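Oligopeptide ABC transporter, periplasmic oligopeptide-binding protein, putative (Thermotoga maritima MSB8, PDB 5IPW) probably binds oligopeptides in the periplasm and delivers them to a membrane-embedded ABC transporter for uptake. Local coordinates at residues A[441-446]-A[468-473]; A[191-196]-A[235-240]; A[52-57]-A[604-609]; A[523-528]-A[540-545]; A[105-110]-A[172-177]. One frame throughout, in Å; residues are numbered along the deposited sequence.

How the contacts relate
Contact 1 is the one built on regular strand pairing, with a hydrophobic face under a helix and a more polar face behind. Contacts 2 and 4 share a chemistry: in each, a proline of an irregular segment meets a tyrosine of a helix, partly buried in contact 2 but at the surface in contact 4, where a tryptophan adds one hydrogen bond. Contact 3 is the most polar, with a salt bridge, hydrogen bonds from a side-chain amide and a water, and it closes a loop inside which the other four are nested. Contact 5, partly buried, fastens a hairpin turn of the five-stranded antiparallel sheet through one backbone bond.

Contact 1 of 5, residues A[441-446]-A[468-473]; sequences FTITVT and VEIENL
Ile-443 and Val-445 carry the backbone pairing with the strand that ends at Asn-472. Ile-443 N gives its proton to Glu-469 O (2.8 Å) and Ile-443 O takes that of Glu-471 N (3.0 Å); Val-445 repeats this with Glu-471 O and Leu-473 N, a parallel register with a 29° twist. The run begins with a weak bond from Glu-469 N to Phe-441 O, and Thr-446 OG1 prolongs it past the strand by donating to Leu-473 O (2.9 Å).

Apolar packing fills one face. Val-468 CG1 sits over the Phe-441 ring, 3.8 Å from its centroid, and Ile-470 lies alongside Ile-443, its CD1 3.6 Å from Ile-443 CB. Helix 448-462 covers this side, Trp-461 touching both Ile-443 and Val-468, as expected of a beta-alpha-beta crossover.

The other face is mixed. Glu-471 holds CG between the backbone N and carbonyl carbon (chi1 67°), next to Thr-442 CG2 at 3.5 Å, and its extended chain brings OE1 to 3.1 Å from Thr-444 OG1; Arg-481 is a long, weak ion-pair partner. The chemistry implies a two-faced strand pair at the edge of the sheet, hydrophobic toward the crossover helix and able to carry a carboxylate on the reverse.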
# COMPACT_ATOMS: atom_id res chain seq x y z
N PHE A 441 -18.22 -27.37 -15.03
CA PHE A 441 -18.23 -25.95 -15.33
C PHE A 441 -16.87 -25.52 -15.83
O PHE A 441 -15.90 -26.26 -15.73
CB PHE A 441 -18.66 -25.12 -14.12
CG PHE A 441 -17.80 -25.31 -12.91
CD1 PHE A 441 -18.02 -26.37 -12.04
CD2 PHE A 441 -16.78 -24.41 -12.62
CE1 PHE A 441 -17.23 -26.54 -10.91
CE2 PHE A 441 -15.99 -24.58 -11.49
CZ PHE A 441 -16.22 -25.64 -10.64
N THR A 442 -16.82 -24.31 -16.39
CA THR A 442 -15.60 -23.77 -16.98
C THR A 442 -14.99 -22.71 -16.06
O THR A 442 -15.68 -21.81 -15.59
CB THR A 442 -15.89 -23.17 -18.36
OG1 THR A 442 -16.10 -24.23 -19.30
CG2 THR A 442 -14.73 -22.31 -18.85
N ILE A 443 -13.69 -22.85 -15.82
CA ILE A 443 -12.93 -21.84 -15.09
C ILE A 443 -12.39 -20.85 -16.11
O ILE A 443 -11.67 -21.22 -17.03
CB ILE A 443 -11.75 -22.45 -14.32
CG1 ILE A 443 -12.26 -23.44 -13.26
CG2 ILE A 443 -10.92 -21.36 -13.65
CD1 ILE A 443 -11.18 -24.29 -12.64
N THR A 444 -12.76 -19.58 -15.91
CA THR A 444 -12.32 -18.51 -16.79
C THR A 444 -11.14 -17.80 -16.17
O THR A 444 -11.21 -17.33 -15.02
CB THR A 444 -13.44 -17.48 -16.98
OG1 THR A 444 -14.63 -18.16 -17.40
CG2 THR A 444 -13.04 -16.44 -18.03
N VAL A 445 -10.05 -17.71 -16.92
CA VAL A 445 -8.86 -16.98 -16.49
C VAL A 445 -8.38 -16.06 -17.59
O VAL A 445 -8.86 -16.12 -18.73
CB VAL A 445 -7.70 -17.94 -16.11
CG1 VAL A 445 -8.19 -19.02 -15.17
CG2 VAL A 445 -7.08 -18.58 -17.35
N THR A 446 -7.43 -15.20 -17.25
CA THR A 446 -6.67 -14.44 -18.25
C THR A 446 -5.20 -14.44 -17.83
O THR A 446 -4.86 -14.04 -16.71
CB THR A 446 -7.23 -13.02 -18.45
OG1 THR A 446 -6.43 -12.32 -19.40
CG2 THR A 446 -7.28 -12.25 -17.14
N VAL A 468 -13.88 -29.80 -14.55
CA VAL A 468 -13.63 -28.44 -15.01
C VAL A 468 -12.76 -28.42 -16.25
O VAL A 468 -11.97 -29.33 -16.49
CB VAL A 468 -12.99 -27.56 -13.92
CG1 VAL A 468 -13.93 -27.44 -12.72
CG2 VAL A 468 -11.63 -28.11 -13.49
N GLU A 469 -12.96 -27.37 -17.05
CA GLU A 469 -12.06 -27.01 -18.14
C GLU A 469 -11.59 -25.58 -17.91
O GLU A 469 -12.17 -24.85 -17.10
CB GLU A 469 -12.76 -27.10 -19.50
CG GLU A 469 -13.33 -28.47 -19.84
CD GLU A 469 -12.27 -29.56 -19.94
OE1 GLU A 469 -11.08 -29.25 -20.16
OE2 GLU A 469 -12.64 -30.74 -19.80
N ILE A 470 -10.55 -25.20 -18.63
CA ILE A 470 -9.89 -23.92 -18.43
C ILE A 470 -9.92 -23.13 -19.72
O ILE A 470 -9.35 -23.56 -20.72
CB ILE A 470 -8.42 -24.13 -18.00
CG1 ILE A 470 -8.32 -25.00 -16.74
CG2 ILE A 470 -7.71 -22.80 -17.80
CD1 ILE A 470 -9.08 -24.48 -15.53
N GLU A 471 -10.59 -21.98 -19.70
CA GLU A 471 -10.53 -21.07 -20.85
C GLU A 471 -9.69 -19.85 -20.48
O GLU A 471 -9.88 -19.23 -19.44
CB GLU A 471 -11.93 -20.68 -21.37
CG GLU A 471 -12.80 -19.83 -20.45
CD GLU A 471 -14.14 -19.44 -21.08
OE1 GLU A 471 -14.87 -18.63 -20.47
OE2 GLU A 471 -14.48 -19.93 -22.18
N ASN A 472 -8.73 -19.55 -21.35
CA ASN A 472 -7.87 -18.40 -21.18
C ASN A 472 -8.31 -17.32 -22.15
O ASN A 472 -8.14 -17.46 -23.36
CB ASN A 472 -6.42 -18.81 -21.47
CG ASN A 472 -5.44 -17.66 -21.28
OD1 ASN A 472 -5.53 -16.91 -20.31
ND2 ASN A 472 -4.52 -17.51 -22.21
N LEU A 473 -8.88 -16.25 -21.62
CA LEU A 473 -9.40 -15.18 -22.46
C LEU A 473 -8.46 -13.99 -22.47
O LEU A 473 -7.76 -13.73 -21.49
CB LEU A 473 -10.78 -14.73 -21.97
CG LEU A 473 -11.80 -15.83 -21.67
CD1 LEU A 473 -13.12 -15.21 -21.23
CD2 LEU A 473 -12.01 -16.73 -22.88

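Contact 2 of 5, residues A[191-196]-A[235-240]; sequences PAHYLK and ELPTLS
Pro-237 CD over the face of the Tyr-194 ring is the most unusual feature; the two segments meet by packing alone, and their polar tips bond elsewhere. Pro-237 CD lies 3.9 Å from the centroid of the Tyr-194 ring, 27° off its normal, a CH-pi contact displaced toward the CG end. Tyr-194 CG stands anti to the backbone N (chi1 176°), 3.5 Å from Pro-237 CD. Leu-236 CD1 fits between two neighbours, 3.8 Å from Tyr-194 CD2 and 3.9 Å from Pro-191 CG. Pro-191 also meets Pro-237, CB to CB at 4.0 Å, and the His-193 ring approaches Pro-237 CG obliquely with NE2 at 3.8 Å.

Outside the segments, Tyr-194 OH bonds to Asn-233 ND2 and His-193 NE2 to Asp-123. An alanine at Tyr-194 would probably leave Pro-237 CD and Leu-236 CD1 facing a gap and Asn-233 ND2 without its hydroxyl partner.

Pro-191 occupies the N-cap position, and its O accepts from both Tyr-194 N and Leu-195 N. In the fold this is a short helix, with a proline at its N-cap, packing on an irregular segment that passes through an ST turn at Thr-238 before strand 242-244.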
# COMPACT_ATOMS: atom_id res chain seq x y z
N PRO A 191 5.92 24.59 0.13
CA PRO A 191 6.55 25.83 0.60
C PRO A 191 6.00 27.09 -0.06
O PRO A 191 6.50 27.53 -1.10
CB PRO A 191 8.02 25.63 0.25
CG PRO A 191 7.99 24.73 -0.95
CD PRO A 191 6.82 23.82 -0.76
N ALA A 192 4.98 27.67 0.56
CA ALA A 192 4.34 28.88 0.05
C ALA A 192 5.33 30.01 -0.18
O ALA A 192 5.23 30.75 -1.15
CB ALA A 192 3.25 29.32 1.00
N HIS A 193 6.31 30.14 0.71
CA HIS A 193 7.29 31.23 0.60
C HIS A 193 8.07 31.17 -0.71
O HIS A 193 8.52 32.20 -1.22
CB HIS A 193 8.23 31.24 1.81
CG HIS A 193 9.27 30.16 1.78
ND1 HIS A 193 9.00 28.85 2.15
CD2 HIS A 193 10.58 30.19 1.43
CE1 HIS A 193 10.10 28.13 2.02
NE2 HIS A 193 11.08 28.92 1.60
N TYR A 194 8.25 29.95 -1.23
CA TYR A 194 8.93 29.74 -2.51
C TYR A 194 7.96 29.75 -3.69
O TYR A 194 8.29 30.30 -4.74
CB TYR A 194 9.69 28.41 -2.50
CG TYR A 194 10.36 28.08 -3.83
CD1 TYR A 194 11.51 28.74 -4.24
CD2 TYR A 194 9.82 27.10 -4.67
CE1 TYR A 194 12.11 28.44 -5.46
CE2 TYR A 194 10.42 26.79 -5.89
CZ TYR A 194 11.56 27.46 -6.28
OH TYR A 194 12.14 27.15 -7.48
N LEU A 195 6.80 29.12 -3.53
CA LEU A 195 5.91 28.86 -4.67
C LEU A 195 4.94 29.99 -5.05
O LEU A 195 4.51 30.07 -6.21
CB LEU A 195 5.11 27.58 -4.43
CG LEU A 195 5.92 26.30 -4.55
CD1 LEU A 195 5.10 25.11 -4.09
CD2 LEU A 195 6.40 26.09 -5.98
N LYS A 196 4.60 30.85 -4.10
CA LYS A 196 3.64 31.93 -4.34
C LYS A 196 4.03 32.86 -5.49
O LYS A 196 3.16 33.44 -6.14
CB LYS A 196 3.41 32.76 -3.07
CG LYS A 196 2.43 32.12 -2.11
CD LYS A 196 2.24 32.99 -0.87
CE LYS A 196 1.02 32.52 -0.07
NZ LYS A 196 0.79 33.34 1.15
N GLU A 235 15.90 23.60 -6.68
CA GLU A 235 15.70 24.81 -5.88
C GLU A 235 14.50 24.72 -4.95
O GLU A 235 14.31 25.60 -4.13
CB GLU A 235 15.56 26.02 -6.80
CG GLU A 235 16.86 26.40 -7.50
CD GLU A 235 17.88 26.98 -6.55
OE1 GLU A 235 17.50 27.81 -5.69
OE2 GLU A 235 19.07 26.64 -6.67
N LEU A 236 13.71 23.66 -5.07
CA LEU A 236 12.49 23.51 -4.29
C LEU A 236 12.78 23.18 -2.81
O LEU A 236 13.33 22.13 -2.51
CB LEU A 236 11.64 22.40 -4.91
CG LEU A 236 10.32 22.08 -4.22
CD1 LEU A 236 9.42 23.29 -4.29
CD2 LEU A 236 9.65 20.87 -4.86
N PRO A 237 12.40 24.08 -1.88
CA PRO A 237 12.56 23.75 -0.47
C PRO A 237 11.76 22.52 -0.10
O PRO A 237 10.67 22.32 -0.63
CB PRO A 237 11.98 24.97 0.25
CG PRO A 237 12.15 26.08 -0.72
CD PRO A 237 11.90 25.45 -2.06
N THR A 238 12.30 21.71 0.80
CA THR A 238 11.69 20.43 1.13
C THR A 238 11.75 20.13 2.64
O THR A 238 12.58 20.68 3.36
CB THR A 238 12.35 19.29 0.32
OG1 THR A 238 11.72 18.03 0.62
CG2 THR A 238 13.81 19.18 0.65
N LEU A 239 10.85 19.25 3.07
CA LEU A 239 10.85 18.69 4.42
C LEU A 239 11.45 17.29 4.46
O LEU A 239 11.54 16.67 5.52
CB LEU A 239 9.41 18.67 4.98
CG LEU A 239 8.80 20.07 5.19
CD1 LEU A 239 7.31 20.01 5.42
CD2 LEU A 239 9.47 20.79 6.34
N SER A 240 11.87 16.78 3.30
CA SER A 240 12.40 15.42 3.22
C SER A 240 13.80 15.29 3.84
O SER A 240 14.53 16.27 3.94
CB SER A 240 12.45 14.98 1.76
OG SER A 240 11.16 14.82 1.23

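Contact 3 of 5, residues A[52-57]-A[604-609]; sequences PVEKVG and NFRNVP
Glu-54 and Arg-606 form the charged part of the contact. Arg-606 NH1 donates to Glu-54 OE1 at 3.0 Å with an N-H...O angle of 155°, reaching it on the syn side but out of the carboxylate plane; its second bond, to OE2, is weak. The carboxylate and guanidinium planes stand 82° apart, so this is a lopsided salt bridge and not a paired, coplanar fork. Arg-606 NH2 bonds to Asn-603 O and has Arg-327 close by, a like charge whose repulsion Glu-54 may offset.

Hydrogen bonds to the backbone are the larger group. Glu-54 OE2 accepts from Asn-607 N at 3.2 Å, the N-H coming from above the carboxylate plane, and from a water that also donates to Val-608 O, each leg 2.6 Å. The Asn-607 amide reaches back across. OD1 takes Lys-55 N at 2.9 Å in its carbonyl plane and Glu-54 N at 3.0 Å from above it, while ND2 donates to Lys-55 O at 3.0 Å and also serves Gln-628 O.

The apolar pair is Val-53 CG2 with Pro-609 CG at 4.1 Å; Val-53 CB also rests against Asn-607 O.

Asn-607 has left-handed backbone angles (phi 64°) just after the short strand 605-606. Its side-chain amide pairs with the N and O of Lys-55 much as a backbone peptide group would, tying the loop after strand 48-51 to a segment near the C-terminal end of the chain.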
# COMPACT_ATOMS: atom_id res chain seq x y z
N PRO A 52 15.86 3.32 16.45
CA PRO A 52 16.40 2.50 15.39
C PRO A 52 15.77 1.13 15.28
O PRO A 52 15.37 0.54 16.27
CB PRO A 52 17.86 2.34 15.78
CG PRO A 52 18.18 3.57 16.54
CD PRO A 52 16.91 3.99 17.22
N VAL A 53 15.71 0.62 14.05
CA VAL A 53 15.28 -0.74 13.80
C VAL A 53 16.21 -1.72 14.48
O VAL A 53 15.77 -2.76 14.96
CB VAL A 53 15.22 -1.04 12.29
CG1 VAL A 53 15.14 -2.54 12.03
CG2 VAL A 53 14.04 -0.33 11.66
N GLU A 54 17.50 -1.40 14.53
CA GLU A 54 18.51 -2.37 14.92
C GLU A 54 19.42 -1.81 15.99
O GLU A 54 19.65 -2.44 17.02
CB GLU A 54 19.32 -2.76 13.69
CG GLU A 54 20.17 -4.00 13.83
CD GLU A 54 21.03 -4.23 12.61
OE1 GLU A 54 22.17 -4.72 12.77
OE2 GLU A 54 20.58 -3.90 11.49
N LYS A 55 19.98 -0.64 15.73
CA LYS A 55 20.85 -0.00 16.68
C LYS A 55 21.08 1.45 16.32
O LYS A 55 20.73 1.88 15.22
CB LYS A 55 22.19 -0.73 16.75
CG LYS A 55 22.95 -0.77 15.43
CD LYS A 55 24.14 -1.71 15.50
CE LYS A 55 25.30 -1.07 16.24
NZ LYS A 55 26.48 -1.97 16.29
N VAL A 56 21.67 2.18 17.25
CA VAL A 56 21.98 3.58 17.02
C VAL A 56 23.03 3.65 15.92
O VAL A 56 24.02 2.94 15.97
CB VAL A 56 22.46 4.26 18.31
CG1 VAL A 56 22.91 5.70 18.05
CG2 VAL A 56 21.34 4.26 19.35
N GLY A 57 22.80 4.50 14.93
CA GLY A 57 23.62 4.54 13.73
C GLY A 57 24.79 5.50 13.77
O GLY A 57 24.98 6.22 14.74
N ASN A 604 27.21 -4.16 5.59
CA ASN A 604 27.55 -2.98 6.38
C ASN A 604 26.48 -1.88 6.28
O ASN A 604 26.69 -0.75 6.71
CB ASN A 604 28.92 -2.43 5.98
CG ASN A 604 28.93 -1.78 4.61
OD1 ASN A 604 28.17 -2.17 3.70
ND2 ASN A 604 29.79 -0.78 4.44
N PHE A 605 25.34 -2.25 5.69
CA PHE A 605 24.20 -1.36 5.55
C PHE A 605 23.13 -1.81 6.53
O PHE A 605 22.56 -2.90 6.39
CB PHE A 605 23.68 -1.38 4.12
CG PHE A 605 22.78 -0.23 3.79
CD1 PHE A 605 21.43 -0.28 4.10
CD2 PHE A 605 23.29 0.92 3.21
CE1 PHE A 605 20.60 0.78 3.81
CE2 PHE A 605 22.47 1.99 2.91
CZ PHE A 605 21.12 1.92 3.21
N ARG A 606 22.84 -0.96 7.51
CA ARG A 606 22.17 -1.40 8.72
C ARG A 606 20.86 -0.67 8.99
O ARG A 606 20.49 0.24 8.25
CB ARG A 606 23.13 -1.23 9.90
CG ARG A 606 24.23 -2.28 9.90
CD ARG A 606 23.64 -3.63 10.26
NE ARG A 606 24.10 -4.69 9.38
CZ ARG A 606 23.66 -5.94 9.41
NH1 ARG A 606 22.73 -6.32 10.28
NH2 ARG A 606 24.15 -6.84 8.56
N ASN A 607 20.17 -1.10 10.05
CA ASN A 607 18.85 -0.59 10.43
C ASN A 607 17.78 -0.89 9.38
O ASN A 607 16.78 -0.18 9.28
CB ASN A 607 18.89 0.92 10.76
CG ASN A 607 19.36 1.22 12.19
OD1 ASN A 607 19.43 0.34 13.04
ND2 ASN A 607 19.68 2.47 12.44
N VAL A 608 18.00 -1.95 8.61
CA VAL A 608 17.02 -2.42 7.63
C VAL A 608 16.29 -3.61 8.24
O VAL A 608 16.94 -4.57 8.65
CB VAL A 608 17.68 -2.86 6.30
CG1 VAL A 608 16.63 -3.18 5.26
CG2 VAL A 608 18.61 -1.78 5.76
N PRO A 609 14.95 -3.56 8.30
CA PRO A 609 14.17 -4.65 8.90
C PRO A 609 14.32 -5.99 8.18
O PRO A 609 14.27 -6.03 6.96
CB PRO A 609 12.71 -4.17 8.78
CG PRO A 609 12.79 -2.72 8.52
CD PRO A 609 14.09 -2.45 7.85
O HOH W 1 19.46 -4.13 9.11

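Contact 4 of 5, residues A[523-528]-A[540-545]; sequences SGWISY and EEVPEG
The segment 540-545 passes beside the first turns of the helix, with the CA of Gly-524 nearest that of Pro-543 at 6.1 Å and Tyr-528, one turn on, nearest Val-542. Pro-543 fits between two aromatic side chains. Its CD lies over the face of the Tyr-528 ring, 4.2 Å from the centroid and 28° off the normal, a CH-pi contact; its CG comes over a face of the Trp-525 indole, 4.3 Å from CD2. With chi1 at 174°, Tyr-528 CG is anti to the backbone N and lies 3.8 Å from Pro-543 CD.

This is a chain reversal at the surface: helix 523-534 ends, and the connection to helix 550-564 folds back on the helix it has just left. Val-542 straddles the pair of rings, with CG1 3.9 Å from Trp-525 CH2 and CG2 3.6 Å from Tyr-528 OH.

Trp-525 NE1 donates to Gly-545 O at 3.1 Å, reaching that oxygen from well above its carbonyl plane, with an N-H...O angle of 145°. An alanine at Trp-525 would probably deprive Gly-545 O of this donor and open a gap beside Pro-543 CG, letting the returning loop move. The indole also touches Pro-548, further along the same loop.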
# COMPACT_ATOMS: atom_id res chain seq x y z
N SER A 523 -24.32 -6.88 -7.67
CA SER A 523 -24.16 -5.42 -7.70
C SER A 523 -25.48 -4.64 -7.79
O SER A 523 -25.57 -3.52 -7.30
CB SER A 523 -23.26 -5.00 -8.87
OG SER A 523 -21.96 -5.53 -8.72
N GLY A 524 -26.47 -5.23 -8.45
CA GLY A 524 -27.80 -4.61 -8.55
C GLY A 524 -28.40 -4.44 -7.17
O GLY A 524 -28.71 -3.32 -6.74
N TRP A 525 -28.54 -5.56 -6.46
CA TRP A 525 -29.13 -5.58 -5.13
C TRP A 525 -28.31 -4.83 -4.08
O TRP A 525 -28.86 -4.12 -3.24
CB TRP A 525 -29.36 -7.03 -4.68
CG TRP A 525 -30.51 -7.66 -5.37
CD1 TRP A 525 -30.48 -8.44 -6.50
CD2 TRP A 525 -31.89 -7.56 -5.00
NE1 TRP A 525 -31.75 -8.84 -6.84
CE2 TRP A 525 -32.63 -8.31 -5.93
CE3 TRP A 525 -32.56 -6.92 -3.96
CZ2 TRP A 525 -34.02 -8.43 -5.86
CZ3 TRP A 525 -33.94 -7.04 -3.88
CH2 TRP A 525 -34.65 -7.79 -4.83
N ILE A 526 -26.99 -5.00 -4.13
CA ILE A 526 -26.07 -4.31 -3.22
C ILE A 526 -26.23 -2.80 -3.33
O ILE A 526 -26.21 -2.08 -2.33
CB ILE A 526 -24.60 -4.70 -3.50
CG1 ILE A 526 -24.37 -6.16 -3.09
CG2 ILE A 526 -23.64 -3.80 -2.73
CD1 ILE A 526 -23.15 -6.78 -3.73
N SER A 527 -26.39 -2.31 -4.55
CA SER A 527 -26.59 -0.89 -4.80
C SER A 527 -27.99 -0.45 -4.33
O SER A 527 -28.16 0.64 -3.78
CB SER A 527 -26.40 -0.60 -6.28
OG SER A 527 -26.26 0.78 -6.52
N TYR A 528 -28.98 -1.32 -4.56
CA TYR A 528 -30.35 -1.10 -4.07
C TYR A 528 -30.39 -1.04 -2.54
O TYR A 528 -31.10 -0.20 -1.96
CB TYR A 528 -31.28 -2.19 -4.63
CG TYR A 528 -32.70 -2.17 -4.10
CD1 TYR A 528 -33.45 -0.99 -4.06
CD2 TYR A 528 -33.31 -3.35 -3.65
CE1 TYR A 528 -34.74 -0.97 -3.57
CE2 TYR A 528 -34.61 -3.34 -3.16
CZ TYR A 528 -35.32 -2.15 -3.13
OH TYR A 528 -36.61 -2.12 -2.65
N GLU A 540 -37.13 4.18 -6.38
CA GLU A 540 -38.49 3.66 -6.54
C GLU A 540 -38.51 2.32 -7.29
O GLU A 540 -39.48 1.56 -7.18
CB GLU A 540 -39.41 4.69 -7.22
CG GLU A 540 -38.93 5.27 -8.55
CD GLU A 540 -39.96 6.15 -9.24
OE1 GLU A 540 -41.17 5.93 -9.05
OE2 GLU A 540 -39.55 7.06 -9.99
N GLU A 541 -37.44 2.02 -8.04
CA GLU A 541 -37.36 0.81 -8.87
C GLU A 541 -36.53 -0.30 -8.21
O GLU A 541 -35.41 -0.06 -7.76
CB GLU A 541 -36.76 1.14 -10.24
CG GLU A 541 -37.50 2.21 -11.04
CD GLU A 541 -38.82 1.73 -11.63
OE1 GLU A 541 -39.02 0.50 -11.77
OE2 GLU A 541 -39.65 2.58 -11.98
N VAL A 542 -37.09 -1.51 -8.17
CA VAL A 542 -36.42 -2.70 -7.64
C VAL A 542 -35.74 -3.45 -8.80
O VAL A 542 -36.33 -3.58 -9.87
CB VAL A 542 -37.44 -3.65 -6.97
CG1 VAL A 542 -36.78 -4.93 -6.46
CG2 VAL A 542 -38.15 -2.94 -5.83
N PRO A 543 -34.50 -3.94 -8.59
CA PRO A 543 -33.83 -4.70 -9.65
C PRO A 543 -34.15 -6.20 -9.58
O PRO A 543 -34.39 -6.74 -8.49
CB PRO A 543 -32.35 -4.46 -9.35
CG PRO A 543 -32.30 -4.35 -7.87
CD PRO A 543 -33.63 -3.80 -7.41
N GLU A 544 -34.14 -6.86 -10.74
CA GLU A 544 -34.35 -8.30 -10.83
C GLU A 544 -33.05 -9.06 -10.55
O GLU A 544 -32.02 -8.45 -10.21
CB GLU A 544 -34.93 -8.69 -12.21
CG GLU A 544 -33.94 -8.74 -13.38
CD GLU A 544 -33.71 -7.40 -14.05
OE1 GLU A 544 -33.54 -7.37 -15.29
OE2 GLU A 544 -33.68 -6.36 -13.35
N GLY A 545 -33.09 -10.38 -10.70
CA GLY A 545 -31.91 -11.22 -10.50
C GLY A 545 -31.90 -11.81 -9.11
O GLY A 545 -32.67 -11.39 -8.25

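Contact 5 of 5, residues A[105-110]-A[172-177]; sequences LENGRV and SKPYGL
Arg-109 runs alongside Lys-173 and Pro-174, and its side chain can be followed outward atom by atom. CB lies 3.8 Å from Lys-173 O, the same oxygen that receives a CA-H...O contact from Arg-109 CA. CG, anti to the backbone N (chi1 -173°), comes closer to that oxygen, at 3.5 Å. The chain then continues extended to CD, and the bend at chi3 (-85°) turns NE over the neighbouring backbone, where Lys-173 N and Lys-173 CA both stand 3.8 Å from NE. Beyond it CZ passes 4.1 Å from Pro-174 CD, and NH2 ends 3.6 Å from the same carbon. Lys-173 and Pro-174 therefore lie over one face of the guanidinium, and Arg-109 and Pro-174 point the same way, side by side.

The backbone under this side chain belongs to a hairpin of the five-stranded antiparallel sheet. Strands 94-105 and 110-115 are joined by a turn in which Glu-106, Asn-107 and Gly-108 all have positive phi, and a classic beta bulge closes it: Arg-109 and Val-110 both face Leu-105, whose O accepts from both of their N atoms. The segment 172-177 leaves strand 166-171, the next strand over.

Tyr-175 N donates to Gly-108 O at 2.7 Å, coming from above the carbonyl plane with a bent N-H...O angle of 134°. Pro-174 CA makes a CA-H...O contact with the same oxygen, and the Pro-174 ring has CB and CG against Asn-107 O. Tyr-175 is held beyond the pair as well, its O bonded to Tyr-111 OH and its ring edge-to-face with Phe-171.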
# COMPACT_ATOMS: atom_id res chain seq x y z
N LEU A 105 -12.25 15.11 16.41
CA LEU A 105 -13.38 15.71 17.12
C LEU A 105 -14.67 15.68 16.30
O LEU A 105 -14.64 15.36 15.11
CB LEU A 105 -13.06 17.16 17.52
CG LEU A 105 -11.78 17.38 18.34
CD1 LEU A 105 -11.54 18.86 18.57
CD2 LEU A 105 -11.84 16.63 19.66
N GLU A 106 -15.78 16.02 16.96
CA GLU A 106 -17.11 16.05 16.34
C GLU A 106 -17.37 14.76 15.57
O GLU A 106 -17.80 14.79 14.41
CB GLU A 106 -17.26 17.28 15.45
CG GLU A 106 -17.28 18.60 16.21
CD GLU A 106 -17.29 19.83 15.30
OE1 GLU A 106 -17.90 19.78 14.21
OE2 GLU A 106 -16.69 20.85 15.70
N ASN A 107 -17.10 13.64 16.22
CA ASN A 107 -17.22 12.32 15.61
C ASN A 107 -16.66 12.27 14.19
O ASN A 107 -17.39 12.06 13.22
CB ASN A 107 -18.69 11.86 15.63
CG ASN A 107 -18.86 10.40 15.21
OD1 ASN A 107 -18.05 9.54 15.57
ND2 ASN A 107 -19.90 10.12 14.43
N GLY A 108 -15.35 12.48 14.07
CA GLY A 108 -14.66 12.39 12.79
C GLY A 108 -15.09 13.41 11.75
O GLY A 108 -14.93 13.18 10.55
N ARG A 109 -15.64 14.53 12.20
CA ARG A 109 -15.99 15.61 11.30
C ARG A 109 -14.78 16.53 11.17
O ARG A 109 -14.44 16.95 10.06
CB ARG A 109 -17.22 16.37 11.82
CG ARG A 109 -17.78 17.42 10.87
CD ARG A 109 -19.06 18.07 11.39
NE ARG A 109 -20.28 17.30 11.06
CZ ARG A 109 -20.86 16.38 11.84
NH1 ARG A 109 -20.36 16.07 13.03
NH2 ARG A 109 -21.95 15.77 11.41
N VAL A 110 -14.13 16.81 12.29
CA VAL A 110 -12.95 17.67 12.29
C VAL A 110 -11.72 16.93 12.85
O VAL A 110 -11.83 16.08 13.74
CB VAL A 110 -13.17 19.01 13.04
CG1 VAL A 110 -14.65 19.36 13.13
CG2 VAL A 110 -12.56 19.00 14.44
N SER A 172 -17.44 18.23 5.82
CA SER A 172 -18.90 18.24 5.89
C SER A 172 -19.33 16.82 6.21
O SER A 172 -19.12 15.93 5.39
CB SER A 172 -19.51 18.67 4.56
OG SER A 172 -18.94 17.98 3.47
N LYS A 173 -19.92 16.61 7.39
CA LYS A 173 -20.28 15.27 7.90
C LYS A 173 -19.07 14.54 8.51
O LYS A 173 -17.94 15.01 8.40
CB LYS A 173 -20.91 14.40 6.81
CG LYS A 173 -19.90 13.60 5.98
CD LYS A 173 -20.37 13.41 4.55
CE LYS A 173 -19.81 12.12 4.00
NZ LYS A 173 -19.96 12.06 2.52
N PRO A 174 -19.31 13.37 9.14
CA PRO A 174 -18.17 12.60 9.61
C PRO A 174 -17.43 11.89 8.49
O PRO A 174 -17.98 11.66 7.41
CB PRO A 174 -18.81 11.60 10.57
CG PRO A 174 -20.03 12.30 11.06
CD PRO A 174 -20.55 12.90 9.78
N TYR A 175 -16.17 11.54 8.77
CA TYR A 175 -15.29 10.94 7.78
C TYR A 175 -14.09 10.28 8.46
O TYR A 175 -12.98 10.81 8.46
CB TYR A 175 -14.83 12.01 6.78
CG TYR A 175 -14.00 11.50 5.63
CD1 TYR A 175 -14.30 10.30 5.00
CD2 TYR A 175 -12.93 12.24 5.15
CE1 TYR A 175 -13.54 9.84 3.93
CE2 TYR A 175 -12.16 11.80 4.09
CZ TYR A 175 -12.47 10.60 3.48
OH TYR A 175 -11.71 10.16 2.43
N GLY A 176 -14.34 9.12 9.06
CA GLY A 176 -13.32 8.38 9.80
C GLY A 176 -12.18 7.87 8.95
O GLY A 176 -11.07 7.70 9.45
N LEU A 177 -12.44 7.64 7.67
CA LEU A 177 -11.43 7.13 6.75
C LEU A 177 -10.25 8.06 6.55
O LEU A 177 -9.20 7.63 6.10
CB LEU A 177 -12.06 6.85 5.38
CG LEU A 177 -13.09 5.71 5.29
CD1 LEU A 177 -13.57 5.55 3.85
CD2 LEU A 177 -12.52 4.40 5.83